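Local coordinates for protein glycoside hydrolase YxiA (Bacillus licheniformis, PDB 3LV4) that probably hydrolyses alpha-1,5-linked arabinan in L-arabinan degradation, as a calcium-binding family 43 glycoside hydrolase, at residues G290-F295 against S303-H308; S9-H14 against H318-H323; I231-S236 against V272-N277. All coordinates share one frame; numbering follows the deposited sequence.

Contact 1 (G290-F295 against S303-H308). With CA (calcium ion), chain C.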
ATOM      1  N   GLY A 290      -1.298  -2.411  -6.008  1.00  7.97           N
ATOM      2  CA  GLY A 290      -1.933  -1.954  -4.786  1.00  5.94           C
ATOM      3  C   GLY A 290      -1.915  -2.928  -3.621  1.00  8.66           C
ATOM      4  O   GLY A 290      -1.155  -3.902  -3.598  1.00 11.09           O
ATOM      5  N   HIS A 291      -2.801  -2.657  -2.670  1.00  6.96           N
ATOM      6  CA  HIS A 291      -2.762  -3.231  -1.334  1.00  6.85           C
ATOM      7  C   HIS A 291      -1.341  -3.361  -0.806  1.00  8.51           C
ATOM      8  O   HIS A 291      -0.780  -4.452  -0.747  1.00  8.63           O
ATOM      9  CB  HIS A 291      -3.483  -4.574  -1.231  1.00  6.66           C
ATOM     10  CG  HIS A 291      -3.867  -4.905   0.178  1.00  7.35           C
ATOM     11  ND1 HIS A 291      -5.174  -5.100   0.570  1.00  7.00           N
ATOM     12  CD2 HIS A 291      -3.120  -4.992   1.303  1.00  8.11           C
ATOM     13  CE1 HIS A 291      -5.215  -5.328   1.869  1.00  8.70           C
ATOM     14  NE2 HIS A 291      -3.982  -5.270   2.339  1.00  9.21           N
ATOM     15  N   ASN A 292      -0.769  -2.234  -0.420  1.00  8.01           N
ATOM     16  CA  ASN A 292       0.626  -2.202  -0.048  1.00  7.67           C
ATOM     17  C   ASN A 292       0.850  -2.358   1.437  1.00  8.64           C
ATOM     18  O   ASN A 292      -0.066  -2.223   2.249  1.00 11.63           O
ATOM     19  CB  ASN A 292       1.265  -0.882  -0.489  1.00  7.07           C
ATOM     20  CG  ASN A 292       0.831   0.285   0.374  1.00  9.20           C
ATOM     21  OD1 ASN A 292      -0.266   0.823   0.201  1.00  8.13           O
ATOM     22  ND2 ASN A 292       1.688   0.682   1.315  1.00  9.38           N
ATOM     23  N   SER A 293       2.092  -2.663   1.774  1.00  9.59           N
ATOM     24  CA  SER A 293       2.627  -2.356   3.085  1.00  8.19           C
ATOM     25  C   SER A 293       3.863  -1.501   2.823  1.00  9.20           C
ATOM     26  O   SER A 293       4.161  -1.150   1.671  1.00 10.07           O
ATOM     27  CB  SER A 293       2.955  -3.626   3.895  1.00  6.63           C
ATOM     28  OG  SER A 293       3.681  -4.582   3.141  1.00  9.41           O
ATOM     29  N   ALA A 294       4.569  -1.138   3.877  1.00  8.78           N
ATOM     30  CA  ALA A 294       5.725  -0.267   3.720  1.00  8.05           C
ATOM     31  C   ALA A 294       6.651  -0.473   4.903  1.00 11.21           C
ATOM     32  O   ALA A 294       6.210  -0.857   5.990  1.00 11.55           O
ATOM     33  CB  ALA A 294       5.288   1.186   3.603  1.00  8.89           C
ATOM     34  N   PHE A 295       7.938  -0.238   4.683  1.00 12.15           N
ATOM     35  CA  PHE A 295       8.954  -0.559   5.669  1.00 11.77           C
ATOM     36  C   PHE A 295       9.958   0.568   5.704  1.00 11.78           C
ATOM     37  O   PHE A 295      10.412   1.033   4.653  1.00 13.15           O
ATOM     38  CB  PHE A 295       9.656  -1.864   5.268  1.00 12.07           C
ATOM     39  CG  PHE A 295      10.658  -2.349   6.265  1.00 12.91           C
ATOM     40  CD1 PHE A 295      10.246  -3.102   7.366  1.00 16.11           C
ATOM     41  CD2 PHE A 295      12.010  -2.092   6.094  1.00 13.86           C
ATOM     42  CE1 PHE A 295      11.160  -3.570   8.285  1.00 19.25           C
ATOM     43  CE2 PHE A 295      12.935  -2.558   7.018  1.00 18.30           C
ATOM     44  CZ  PHE A 295      12.509  -3.297   8.114  1.00 20.46           C
ATOM     45  N   SER A 303      13.409   3.609   2.798  1.00 10.74           N
ATOM     46  CA  SER A 303      12.025   3.143   2.921  1.00 10.93           C
ATOM     47  C   SER A 303      11.626   2.363   1.664  1.00 11.56           C
ATOM     48  O   SER A 303      12.176   2.585   0.575  1.00 11.81           O
ATOM     49  CB  SER A 303      11.055   4.326   3.110  1.00 14.45           C
ATOM     50  OG  SER A 303      11.257   4.987   4.347  1.00 17.05           O
ATOM     51  N   TYR A 304      10.662   1.461   1.817  1.00  9.40           N
ATOM     52  CA  TYR A 304      10.229   0.588   0.737  1.00  9.99           C
ATOM     53  C   TYR A 304       8.722   0.435   0.709  1.00 10.10           C
ATOM     54  O   TYR A 304       8.075   0.330   1.747  1.00 11.54           O
ATOM     55  CB  TYR A 304      10.836  -0.801   0.899  1.00  9.78           C
ATOM     56  CG  TYR A 304      12.341  -0.824   0.972  1.00 10.29           C
ATOM     57  CD1 TYR A 304      13.106  -0.904  -0.179  1.00 10.81           C
ATOM     58  CD2 TYR A 304      12.995  -0.786   2.199  1.00 10.96           C
ATOM     59  CE1 TYR A 304      14.484  -0.941  -0.117  1.00 13.84           C
ATOM     60  CE2 TYR A 304      14.378  -0.816   2.274  1.00 12.99           C
ATOM     61  CZ  TYR A 304      15.116  -0.897   1.113  1.00 13.58           C
ATOM     62  OH  TYR A 304      16.493  -0.936   1.173  1.00 16.28           O
ATOM     63  N   LEU A 305       8.181   0.408  -0.501  1.00 10.07           N
ATOM     64  CA  LEU A 305       6.772   0.135  -0.730  1.00  7.72           C
ATOM     65  C   LEU A 305       6.681  -1.301  -1.218  1.00  7.00           C
ATOM     66  O   LEU A 305       7.345  -1.667  -2.188  1.00  9.84           O
ATOM     67  CB  LEU A 305       6.238   1.080  -1.806  1.00  7.30           C
ATOM     68  CG  LEU A 305       4.727   1.085  -2.039  1.00  9.31           C
ATOM     69  CD1 LEU A 305       4.008   1.804  -0.890  1.00 10.68           C
ATOM     70  CD2 LEU A 305       4.397   1.761  -3.363  1.00  9.55           C
ATOM     71  N   ILE A 306       5.885  -2.117  -0.532  1.00  7.59           N
ATOM     72  CA  ILE A 306       5.704  -3.517  -0.905  1.00  9.15           C
ATOM     73  C   ILE A 306       4.245  -3.725  -1.274  1.00  8.64           C
ATOM     74  O   ILE A 306       3.355  -3.369  -0.507  1.00 10.25           O
ATOM     75  CB  ILE A 306       6.072  -4.471   0.251  1.00  9.45           C
ATOM     76  CG1 ILE A 306       7.528  -4.258   0.685  1.00 12.97           C
ATOM     77  CG2 ILE A 306       5.814  -5.947  -0.136  1.00 10.27           C
ATOM     78  CD1 ILE A 306       7.686  -3.270   1.824  1.00 13.47           C
ATOM     79  N   PHE A 307       3.996  -4.294  -2.448  1.00  7.82           N
ATOM     80  CA  PHE A 307       2.630  -4.390  -2.961  1.00  6.61           C
ATOM     81  C   PHE A 307       2.505  -5.557  -3.928  1.00  7.87           C
ATOM     82  O   PHE A 307       3.506  -6.167  -4.313  1.00 11.06           O
ATOM     83  CB  PHE A 307       2.213  -3.067  -3.635  1.00  6.15           C
ATOM     84  CG  PHE A 307       3.146  -2.617  -4.736  1.00  6.63           C
ATOM     85  CD1 PHE A 307       4.357  -2.000  -4.432  1.00  7.20           C
ATOM     86  CD2 PHE A 307       2.811  -2.812  -6.070  1.00  6.58           C
ATOM     87  CE1 PHE A 307       5.223  -1.583  -5.449  1.00  7.28           C
ATOM     88  CE2 PHE A 307       3.663  -2.395  -7.094  1.00  7.08           C
ATOM     89  CZ  PHE A 307       4.869  -1.781  -6.786  1.00  9.02           C
ATOM     90  N   HIS A 308       1.283  -5.899  -4.307  1.00  7.99           N
ATOM     91  CA  HIS A 308       1.129  -6.855  -5.402  1.00  8.39           C
ATOM     92  C   HIS A 308       0.713  -6.084  -6.636  1.00 10.07           C
ATOM     93  O   HIS A 308       0.269  -4.936  -6.548  1.00 10.06           O
ATOM     94  CB  HIS A 308       0.116  -7.962  -5.087  1.00  7.36           C
ATOM     95  CG  HIS A 308      -1.292  -7.480  -4.972  1.00  8.37           C
ATOM     96  ND1 HIS A 308      -2.027  -7.035  -6.057  1.00 13.54           N
ATOM     97  CD2 HIS A 308      -2.104  -7.365  -3.900  1.00  5.65           C
ATOM     98  CE1 HIS A 308      -3.230  -6.672  -5.652  1.00  8.71           C
ATOM     99  NE2 HIS A 308      -3.303  -6.865  -4.346  1.00 11.97           N
TER
HETATM  100 CA    CA C 501      -2.703  -4.977   4.577  1.00  9.26          CA
HETATM  101  O   HOH W   1      -2.281  -2.688   3.772  1.00  7.53           O
HETATM  102  O   HOH W   2      -0.479  -4.886   3.488  1.00  7.26           O
HETATM  103  O   HOH W   3      -4.347  -3.403   5.651  1.00  8.71           O
HETATM  104  O   HOH W   4      -4.314  -6.238   5.961  1.00  7.35           O
HETATM  105  O   HOH W   5      -1.395  -4.922   6.630  1.00  7.81           O
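The carbonyl oxygen Ser293 O is gripped from opposite faces of its plane, by Ile306 N at 3.0 Å from the partner strand and by the side-chain amide Asn292 ND2 at 3.1 Å. Ser293 N in turn gives the shortest backbone bond of this antiparallel hairpin, 2.7 Å to Ile306 O. Asn292 has chi1 74°, which places CG between its own N and carbonyl carbon; its side chain crosses that of Leu305 at about a right angle, with ND2 3.4 Å from Leu305 CD1. A beta bulge between Gly290 and Ser293 shifts the register by one residue. On its N-terminal side, Gly290 O lies over the centre of the His308 ring, 3.6 Å above the plane. Within the bulge, His291 turns its ring end away from the hairpin and binds the calcium ion edge-on through NE2 at 2.6 Å. Two of the five waters around the metal donate to Asn292 O. The His291 side chain also touches Asp15 and Asp148, the predicted proton acceptor and pKa modulator. Strands 285-296 and 303-310 begin the fifth blade of the family's five-bladed beta-propeller; strand 319-327 continues the sheet, while Ser293 and Ala294 pack on strand 200-208 and Asn292, Leu305 and Phe307 on Ile231.

Contact 2 (S9-H14 against H318-H323)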
ATOM      1  N   SER A   9      13.647 -13.263  -7.909  1.00 13.75           N
ATOM      2  CA  SER A   9      12.916 -14.523  -7.833  1.00 15.41           C
ATOM      3  C   SER A   9      11.514 -14.168  -7.375  1.00 13.80           C
ATOM      4  O   SER A   9      11.347 -13.584  -6.304  1.00 12.38           O
ATOM      5  CB  SER A   9      13.570 -15.481  -6.831  1.00 16.69           C
ATOM      6  OG  SER A   9      14.945 -15.656  -7.127  1.00 21.11           O
ATOM      7  N   GLU A  10      10.516 -14.508  -8.184  1.00 12.73           N
ATOM      8  CA  GLU A  10       9.170 -13.981  -7.984  1.00 13.27           C
ATOM      9  C   GLU A  10       8.318 -14.859  -7.083  1.00 12.49           C
ATOM     10  O   GLU A  10       8.490 -16.082  -7.026  1.00 13.52           O
ATOM     11  CB  GLU A  10       8.441 -13.806  -9.329  1.00 13.82           C
ATOM     12  CG  GLU A  10       9.262 -13.181 -10.456  1.00 14.98           C
ATOM     13  CD  GLU A  10       9.702 -11.751 -10.176  1.00 15.41           C
ATOM     14  OE1 GLU A  10       9.399 -11.210  -9.090  1.00 14.82           O
ATOM     15  OE2 GLU A  10      10.359 -11.163 -11.061  1.00 16.90           O
ATOM     16  N   VAL A  11       7.387 -14.221  -6.381  1.00 10.37           N
ATOM     17  CA  VAL A  11       6.403 -14.954  -5.601  1.00 11.21           C
ATOM     18  C   VAL A  11       5.024 -14.360  -5.781  1.00 11.67           C
ATOM     19  O   VAL A  11       4.867 -13.226  -6.244  1.00 10.95           O
ATOM     20  CB  VAL A  11       6.742 -15.008  -4.086  1.00 11.06           C
ATOM     21  CG1 VAL A  11       7.983 -15.880  -3.841  1.00 12.32           C
ATOM     22  CG2 VAL A  11       6.910 -13.592  -3.503  1.00 11.14           C
ATOM     23  N   THR A  12       4.024 -15.147  -5.412  1.00 12.54           N
ATOM     24  CA  THR A  12       2.643 -14.738  -5.544  1.00 11.26           C
ATOM     25  C   THR A  12       2.038 -14.645  -4.152  1.00 10.79           C
ATOM     26  O   THR A  12       1.829 -15.665  -3.481  1.00 10.45           O
ATOM     27  CB  THR A  12       1.877 -15.728  -6.436  1.00 14.72           C
ATOM     28  OG1 THR A  12       2.492 -15.756  -7.732  1.00 19.07           O
ATOM     29  CG2 THR A  12       0.430 -15.316  -6.587  1.00 14.77           C
ATOM     30  N   VAL A  13       1.812 -13.410  -3.705  1.00  9.85           N
ATOM     31  CA  VAL A  13       1.269 -13.146  -2.377  1.00  9.48           C
ATOM     32  C   VAL A  13       0.374 -11.927  -2.503  1.00  9.46           C
ATOM     33  O   VAL A  13       0.861 -10.799  -2.596  1.00 10.39           O
ATOM     34  CB  VAL A  13       2.382 -12.854  -1.322  1.00  9.62           C
ATOM     35  CG1 VAL A  13       1.769 -12.513   0.040  1.00 10.89           C
ATOM     36  CG2 VAL A  13       3.321 -14.032  -1.183  1.00  9.73           C
ATOM     37  N   HIS A  14      -0.934 -12.157  -2.525  1.00  8.86           N
ATOM     38  CA  HIS A  14      -1.897 -11.064  -2.662  1.00  8.14           C
ATOM     39  C   HIS A  14      -1.977 -10.269  -1.354  1.00  9.16           C
ATOM     40  O   HIS A  14      -2.010 -10.856  -0.270  1.00 11.16           O
ATOM     41  CB  HIS A  14      -3.273 -11.641  -3.024  1.00  8.99           C
ATOM     42  CG  HIS A  14      -4.138 -10.704  -3.807  1.00  9.35           C
ATOM     43  ND1 HIS A  14      -4.049 -10.571  -5.179  1.00 14.02           N
ATOM     44  CD2 HIS A  14      -5.132  -9.868  -3.416  1.00  8.28           C
ATOM     45  CE1 HIS A  14      -4.938  -9.689  -5.597  1.00  8.86           C
ATOM     46  NE2 HIS A  14      -5.608  -9.246  -4.546  1.00 11.82           N
ATOM     47  N   HIS A 318      -0.726 -12.206 -10.638  1.00  9.96           N
ATOM     48  CA  HIS A 318      -0.130 -11.167  -9.809  1.00  7.28           C
ATOM     49  C   HIS A 318       1.131 -11.681  -9.120  1.00  9.46           C
ATOM     50  O   HIS A 318       1.291 -12.891  -8.894  1.00 10.44           O
ATOM     51  CB  HIS A 318      -1.141 -10.636  -8.790  1.00  8.50           C
ATOM     52  CG  HIS A 318      -1.678 -11.686  -7.869  1.00  9.90           C
ATOM     53  ND1 HIS A 318      -1.092 -11.980  -6.657  1.00 12.67           N
ATOM     54  CD2 HIS A 318      -2.738 -12.522  -7.991  1.00 11.20           C
ATOM     55  CE1 HIS A 318      -1.772 -12.950  -6.066  1.00 12.83           C
ATOM     56  NE2 HIS A 318      -2.773 -13.297  -6.857  1.00 12.08           N
ATOM     57  N   GLU A 319       2.030 -10.751  -8.814  1.00  8.54           N
ATOM     58  CA  GLU A 319       3.262 -11.043  -8.093  1.00  8.82           C
ATOM     59  C   GLU A 319       3.545  -9.895  -7.136  1.00 10.58           C
ATOM     60  O   GLU A 319       2.970  -8.809  -7.262  1.00 10.56           O
ATOM     61  CB  GLU A 319       4.441 -11.189  -9.059  1.00  7.84           C
ATOM     62  CG  GLU A 319       4.305 -12.344 -10.041  1.00 10.76           C
ATOM     63  CD  GLU A 319       5.430 -12.380 -11.057  1.00 12.84           C
ATOM     64  OE1 GLU A 319       6.293 -11.490 -11.027  1.00 12.37           O
ATOM     65  OE2 GLU A 319       5.457 -13.301 -11.892  1.00 16.29           O
ATOM     66  N   VAL A 320       4.441 -10.141  -6.190  1.00  8.91           N
ATOM     67  CA  VAL A 320       4.887  -9.128  -5.254  1.00  8.09           C
ATOM     68  C   VAL A 320       5.922  -8.241  -5.930  1.00  9.55           C
ATOM     69  O   VAL A 320       6.786  -8.733  -6.664  1.00 10.87           O
ATOM     70  CB  VAL A 320       5.543  -9.775  -4.013  1.00  6.87           C
ATOM     71  CG1 VAL A 320       6.156  -8.706  -3.116  1.00  8.73           C
ATOM     72  CG2 VAL A 320       4.519 -10.613  -3.243  1.00  9.36           C
ATOM     73  N   ARG A 321       5.815  -6.934  -5.705  1.00  7.42           N
ATOM     74  CA  ARG A 321       6.831  -5.996  -6.164  1.00  7.35           C
ATOM     75  C   ARG A 321       7.262  -5.122  -4.999  1.00  9.05           C
ATOM     76  O   ARG A 321       6.487  -4.868  -4.072  1.00  8.88           O
ATOM     77  CB  ARG A 321       6.316  -5.129  -7.325  1.00  6.46           C
ATOM     78  CG  ARG A 321       6.218  -5.854  -8.676  1.00  9.05           C
ATOM     79  CD  ARG A 321       7.606  -6.282  -9.178  1.00 10.96           C
ATOM     80  NE  ARG A 321       7.591  -6.878 -10.519  1.00 12.26           N
ATOM     81  CZ  ARG A 321       7.324  -8.160 -10.772  1.00 12.25           C
ATOM     82  NH1 ARG A 321       7.020  -8.998  -9.779  1.00 13.01           N
ATOM     83  NH2 ARG A 321       7.348  -8.609 -12.019  1.00 13.95           N
ATOM     84  N   VAL A 322       8.509  -4.680  -5.051  1.00  8.63           N
ATOM     85  CA  VAL A 322       9.069  -3.796  -4.043  1.00  9.65           C
ATOM     86  C   VAL A 322       9.683  -2.600  -4.749  1.00  8.94           C
ATOM     87  O   VAL A 322      10.533  -2.780  -5.621  1.00  9.55           O
ATOM     88  CB  VAL A 322      10.174  -4.511  -3.228  1.00 10.16           C
ATOM     89  CG1 VAL A 322      10.771  -3.573  -2.173  1.00 10.47           C
ATOM     90  CG2 VAL A 322       9.612  -5.768  -2.569  1.00 10.92           C
ATOM     91  N   HIS A 323       9.244  -1.389  -4.391  1.00  8.70           N
ATOM     92  CA  HIS A 323       9.865  -0.158  -4.902  1.00  8.81           C
ATOM     93  C   HIS A 323      10.360   0.703  -3.759  1.00  9.51           C
ATOM     94  O   HIS A 323       9.664   0.877  -2.758  1.00  9.75           O
ATOM     95  CB  HIS A 323       8.885   0.678  -5.745  1.00  8.40           C
ATOM     96  CG  HIS A 323       8.556   0.076  -7.078  1.00  8.28           C
ATOM     97  ND1 HIS A 323       8.546   0.812  -8.244  1.00  8.32           N
ATOM     98  CD2 HIS A 323       8.225  -1.192  -7.424  1.00  9.10           C
ATOM     99  CE1 HIS A 323       8.214   0.022  -9.255  1.00  9.15           C
ATOM    100  NE2 HIS A 323       8.014  -1.194  -8.785  1.00  8.79           N
TER
HETATM  101  O   HOH W   6       7.672 -11.367  -6.991  1.00 13.05           O
HETATM  102  O   HOH W   7       1.490 -15.389 -10.035  1.00 36.21           O
HETATM  103  O   HOH W   8       1.390 -11.326  -5.504  1.00  9.84           O
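His14 and His318 form a T-shaped (edge-to-face) pair where the N-terminal segment of the propeller passes the start of a blade strand. The planes stand at 81°, and His14 ND1 points at the middle of the His318 ring from 3.3 Å above it. Thr12 CG2 approaches the same ring obliquely, 3.3 Å from His318 CE1, while a water lying in the ring plane joins His318 ND1 to Val13 N. The His14 ring also stacks with that of His308, beside the predicted catalytic Asp15. Further along, Val320 CG2 sits alongside Val13 CB and Val11 CG2, and one direct backbone bond, Val320 N to Val11 O (3.1 Å), joins the two segments. At the other end of the contact Glu10, Glu319 and Arg321 form a salt-bridge network. Arg321 grips Glu319 OE1 end-on with NH1 and NH2, and the oxygen lies nearly in the guanidinium plane. Glu10, bent at chi2 (-64°), instead brings OE1 obliquely to Arg321 NH1, well out of that plane, a charge contact without a directed N-H; Arg339 is its stronger partner, and Arg321 probably offsets the like charge of the two carboxylates. A single water accepts from Val11 N and lies 2.7 Å from Glu10 OE1 and 2.8 Å from Val320 O.

Contact 3 (I231-S236 against V272-N277)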
ATOM      1  N   ILE A 231      -2.623   3.095  -5.338  1.00  7.98           N
ATOM      2  CA  ILE A 231      -2.160   3.421  -3.996  1.00  7.43           C
ATOM      3  C   ILE A 231      -2.179   4.926  -3.791  1.00  9.22           C
ATOM      4  O   ILE A 231      -1.681   5.682  -4.627  1.00  8.82           O
ATOM      5  CB  ILE A 231      -0.735   2.881  -3.745  1.00  8.76           C
ATOM      6  CG1 ILE A 231      -0.752   1.348  -3.733  1.00 10.36           C
ATOM      7  CG2 ILE A 231      -0.174   3.432  -2.430  1.00 10.12           C
ATOM      8  CD1 ILE A 231       0.626   0.697  -3.880  1.00 10.63           C
ATOM      9  N   ARG A 232      -2.774   5.354  -2.685  1.00  8.30           N
ATOM     10  CA  ARG A 232      -2.813   6.762  -2.334  1.00  8.37           C
ATOM     11  C   ARG A 232      -2.305   6.918  -0.917  1.00 10.25           C
ATOM     12  O   ARG A 232      -2.260   5.950  -0.145  1.00  9.22           O
ATOM     13  CB  ARG A 232      -4.233   7.325  -2.452  1.00  7.68           C
ATOM     14  CG  ARG A 232      -4.855   7.124  -3.827  1.00  7.74           C
ATOM     15  CD  ARG A 232      -5.959   8.132  -4.149  1.00  7.22           C
ATOM     16  NE  ARG A 232      -6.422   7.942  -5.524  1.00  7.56           N
ATOM     17  CZ  ARG A 232      -7.158   8.815  -6.208  1.00  8.47           C
ATOM     18  NH1 ARG A 232      -7.561   9.947  -5.634  1.00 10.14           N
ATOM     19  NH2 ARG A 232      -7.508   8.542  -7.464  1.00  7.57           N
ATOM     20  N   VAL A 233      -1.922   8.138  -0.568  1.00  9.26           N
ATOM     21  CA  VAL A 233      -1.378   8.385   0.757  1.00  7.80           C
ATOM     22  C   VAL A 233      -1.896   9.716   1.301  1.00  8.14           C
ATOM     23  O   VAL A 233      -2.254  10.629   0.534  1.00  8.08           O
ATOM     24  CB  VAL A 233       0.171   8.340   0.727  1.00  6.50           C
ATOM     25  CG1 VAL A 233       0.738   9.528  -0.078  1.00  8.04           C
ATOM     26  CG2 VAL A 233       0.752   8.275   2.145  1.00  7.45           C
ATOM     27  N   ALA A 234      -1.970   9.797   2.629  1.00  6.32           N
ATOM     28  CA  ALA A 234      -2.335  11.010   3.336  1.00  6.11           C
ATOM     29  C   ALA A 234      -1.443  11.044   4.568  1.00  6.72           C
ATOM     30  O   ALA A 234      -0.773  10.051   4.868  1.00  9.18           O
ATOM     31  CB  ALA A 234      -3.815  10.971   3.734  1.00  6.90           C
ATOM     32  N   ARG A 235      -1.404  12.160   5.286  1.00  7.49           N
ATOM     33  CA  ARG A 235      -0.490  12.229   6.425  1.00  8.23           C
ATOM     34  C   ARG A 235      -1.071  12.967   7.628  1.00  7.32           C
ATOM     35  O   ARG A 235      -2.007  13.760   7.502  1.00  8.84           O
ATOM     36  CB  ARG A 235       0.850  12.863   6.018  1.00  7.45           C
ATOM     37  CG  ARG A 235       0.781  14.374   5.813  1.00  8.78           C
ATOM     38  CD  ARG A 235       2.076  14.913   5.233  1.00  8.26           C
ATOM     39  NE  ARG A 235       2.024  16.367   5.112  1.00  9.70           N
ATOM     40  CZ  ARG A 235       3.012  17.122   4.646  1.00 11.39           C
ATOM     41  NH1 ARG A 235       4.152  16.568   4.243  1.00 11.39           N
ATOM     42  NH2 ARG A 235       2.858  18.438   4.583  1.00 11.72           N
ATOM     43  N   SER A 236      -0.493  12.691   8.789  1.00  8.26           N
ATOM     44  CA  SER A 236      -0.908  13.291  10.051  1.00 10.72           C
ATOM     45  C   SER A 236       0.276  13.292  11.004  1.00  9.98           C
ATOM     46  O   SER A 236       1.136  12.424  10.927  1.00 11.92           O
ATOM     47  CB  SER A 236      -2.047  12.475  10.677  1.00 11.66           C
ATOM     48  OG  SER A 236      -2.487  13.059  11.897  1.00 10.39           O
ATOM     49  N   VAL A 272      -3.263  11.665  -2.052  1.00  6.89           N
ATOM     50  CA  VAL A 272      -2.148  11.789  -2.988  1.00  7.79           C
ATOM     51  C   VAL A 272      -1.975  10.449  -3.696  1.00  9.21           C
ATOM     52  O   VAL A 272      -1.598   9.462  -3.068  1.00 10.87           O
ATOM     53  CB  VAL A 272      -0.847  12.153  -2.250  1.00  9.23           C
ATOM     54  CG1 VAL A 272       0.323  12.281  -3.233  1.00 11.39           C
ATOM     55  CG2 VAL A 272      -1.032  13.456  -1.446  1.00  8.76           C
ATOM     56  N   LYS A 273      -2.261  10.409  -4.995  1.00  8.75           N
ATOM     57  CA  LYS A 273      -2.175   9.162  -5.763  1.00  8.75           C
ATOM     58  C   LYS A 273      -0.737   8.919  -6.193  1.00  7.59           C
ATOM     59  O   LYS A 273      -0.153   9.731  -6.909  1.00  9.20           O
ATOM     60  CB  LYS A 273      -3.100   9.208  -6.981  1.00  7.63           C
ATOM     61  CG  LYS A 273      -2.956   8.030  -7.928  1.00  6.62           C
ATOM     62  CD  LYS A 273      -3.909   8.173  -9.122  1.00  6.96           C
ATOM     63  CE  LYS A 273      -3.775   7.024 -10.122  1.00  9.52           C
ATOM     64  NZ  LYS A 273      -4.570   7.291 -11.366  1.00  9.70           N
ATOM     65  N   LEU A 274      -0.172   7.794  -5.766  1.00  7.50           N
ATOM     66  CA  LEU A 274       1.258   7.543  -5.977  1.00  7.01           C
ATOM     67  C   LEU A 274       1.564   6.777  -7.249  1.00  8.27           C
ATOM     68  O   LEU A 274       2.663   6.888  -7.795  1.00  9.77           O
ATOM     69  CB  LEU A 274       1.845   6.774  -4.796  1.00  7.63           C
ATOM     70  CG  LEU A 274       1.811   7.539  -3.476  1.00  7.66           C
ATOM     71  CD1 LEU A 274       2.392   6.677  -2.351  1.00  9.12           C
ATOM     72  CD2 LEU A 274       2.578   8.857  -3.631  1.00  9.39           C
HETATM   73  N   MSE A 275       0.601   5.987  -7.712  1.00  7.69           N
HETATM   74  CA  MSE A 275       0.859   5.059  -8.815  1.00  7.72           C
HETATM   75  C   MSE A 275      -0.442   4.448  -9.324  1.00  9.33           C
HETATM   76  O   MSE A 275      -1.259   3.971  -8.528  1.00 10.83           O
HETATM   77  CB  MSE A 275       1.812   3.951  -8.344  1.00 10.29           C
HETATM   78  CG  MSE A 275       2.098   2.864  -9.372  1.00 10.72           C
HETATM   79 SE   MSE A 275       3.305   1.469  -8.639  1.00 21.34          SE
HETATM   80  CE  MSE A 275       2.528   1.278  -6.859  1.00 17.78           C
ATOM     81  N   GLY A 276      -0.634   4.484 -10.645  1.00  8.41           N
ATOM     82  CA  GLY A 276      -1.711   3.757 -11.300  1.00  8.27           C
ATOM     83  C   GLY A 276      -1.168   2.799 -12.355  1.00  7.39           C
ATOM     84  O   GLY A 276       0.007   2.425 -12.311  1.00 11.38           O
ATOM     85  N   ASN A 277      -2.011   2.409 -13.307  1.00  8.03           N
ATOM     86  CA  ASN A 277      -1.616   1.480 -14.367  1.00  8.73           C
ATOM     87  C   ASN A 277      -0.728   2.196 -15.381  1.00  9.31           C
ATOM     88  O   ASN A 277      -1.035   3.319 -15.791  1.00 10.46           O
ATOM     89  CB  ASN A 277      -2.839   0.960 -15.121  1.00  9.44           C
ATOM     90  CG  ASN A 277      -3.838   0.223 -14.238  1.00  8.05           C
ATOM     91  OD1 ASN A 277      -3.622   0.022 -13.043  1.00  8.79           O
ATOM     92  ND2 ASN A 277      -4.950  -0.190 -14.845  1.00  9.50           N
TER
HETATM   93  O   HOH W   9      -0.754   1.891  -7.019  1.00 14.30           O
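Two antiparallel strands at the outer side of a propeller blade meet here, Ile231, Arg232 and Val233 pairing with Val272, Lys273 and Leu274. Strand 230-236 is third and strand 272-280 fourth in a blade that starts with strand 200-208, which carries the predicted proton donor Glu201. The two short axes run at 140°. Val233 and Val272 make a hydrogen-bonded pair, Val233 N to Val272 O at 2.8 Å and Val272 N to Val233 O at 3.0 Å, and Leu274 N gives an almost straight bond to Ile231 O. A water bridges Ile231 N and Met275 O, accepting from the first and donating to the second, while Met275 N is buried with no partner in the model.

Arg232 and Lys273 share one face of the pair. There Arg232 lies across Lys273, whose CB sits 3.8 Å above the guanidinium plane, toward its rim. The guanidinium is held from outside the pair by Asn230 and by the carbonyl oxygens of Glu268, Tyr270 and Lys364. Lys273, fully extended, carries its NZ away to Asp365 and His362, which probably eases the repulsion between the two like charges. On the apolar side, Ile231, Val233, Val272 and Met275 are joined by Leu274, which points toward strand 230-236. Val233 CG1, set between its backbone N and carbonyl carbon (chi1 68°), leans on Val272 CB at 3.8 Å and also touches Leu274 CD1, with Tyr217 of the neighbouring strand 213-220 behind. Met275 packs on Leu305 and Phe307 of the next blade. This last residue of the pair is a selenomethionine, extended through SE and then bent at chi3 (42°), and the bend brings its CE to 3.6 Å from Ile231 CD1.

How the contacts relate
Contacts 1 and 3 are buried strand pairs of successive blades, whereas contact 2 is partly exposed and joins the N-terminal segment to the blade of contact 1. Contacts 1 and 2 share that sheet: strands 303-310 and 319-327 are neighbours, probably hydrogen-bonded through Leu305 N to His323 O and Arg321 N to Phe307 O. Contact 3 reaches contact 1 by packing, Ile231 and Met275 against Gly290, Asn292, Leu305 and Phe307; it does not touch contact 2. Chemistry follows position. Contact 1 presents a metal-binding histidine near the predicted catalytic carboxylates, contact 2 combines bridging waters along its length with a salt-bridge network at its Glu10 end, and contact 3 combines a hydrophobic face with buried cationic side chains.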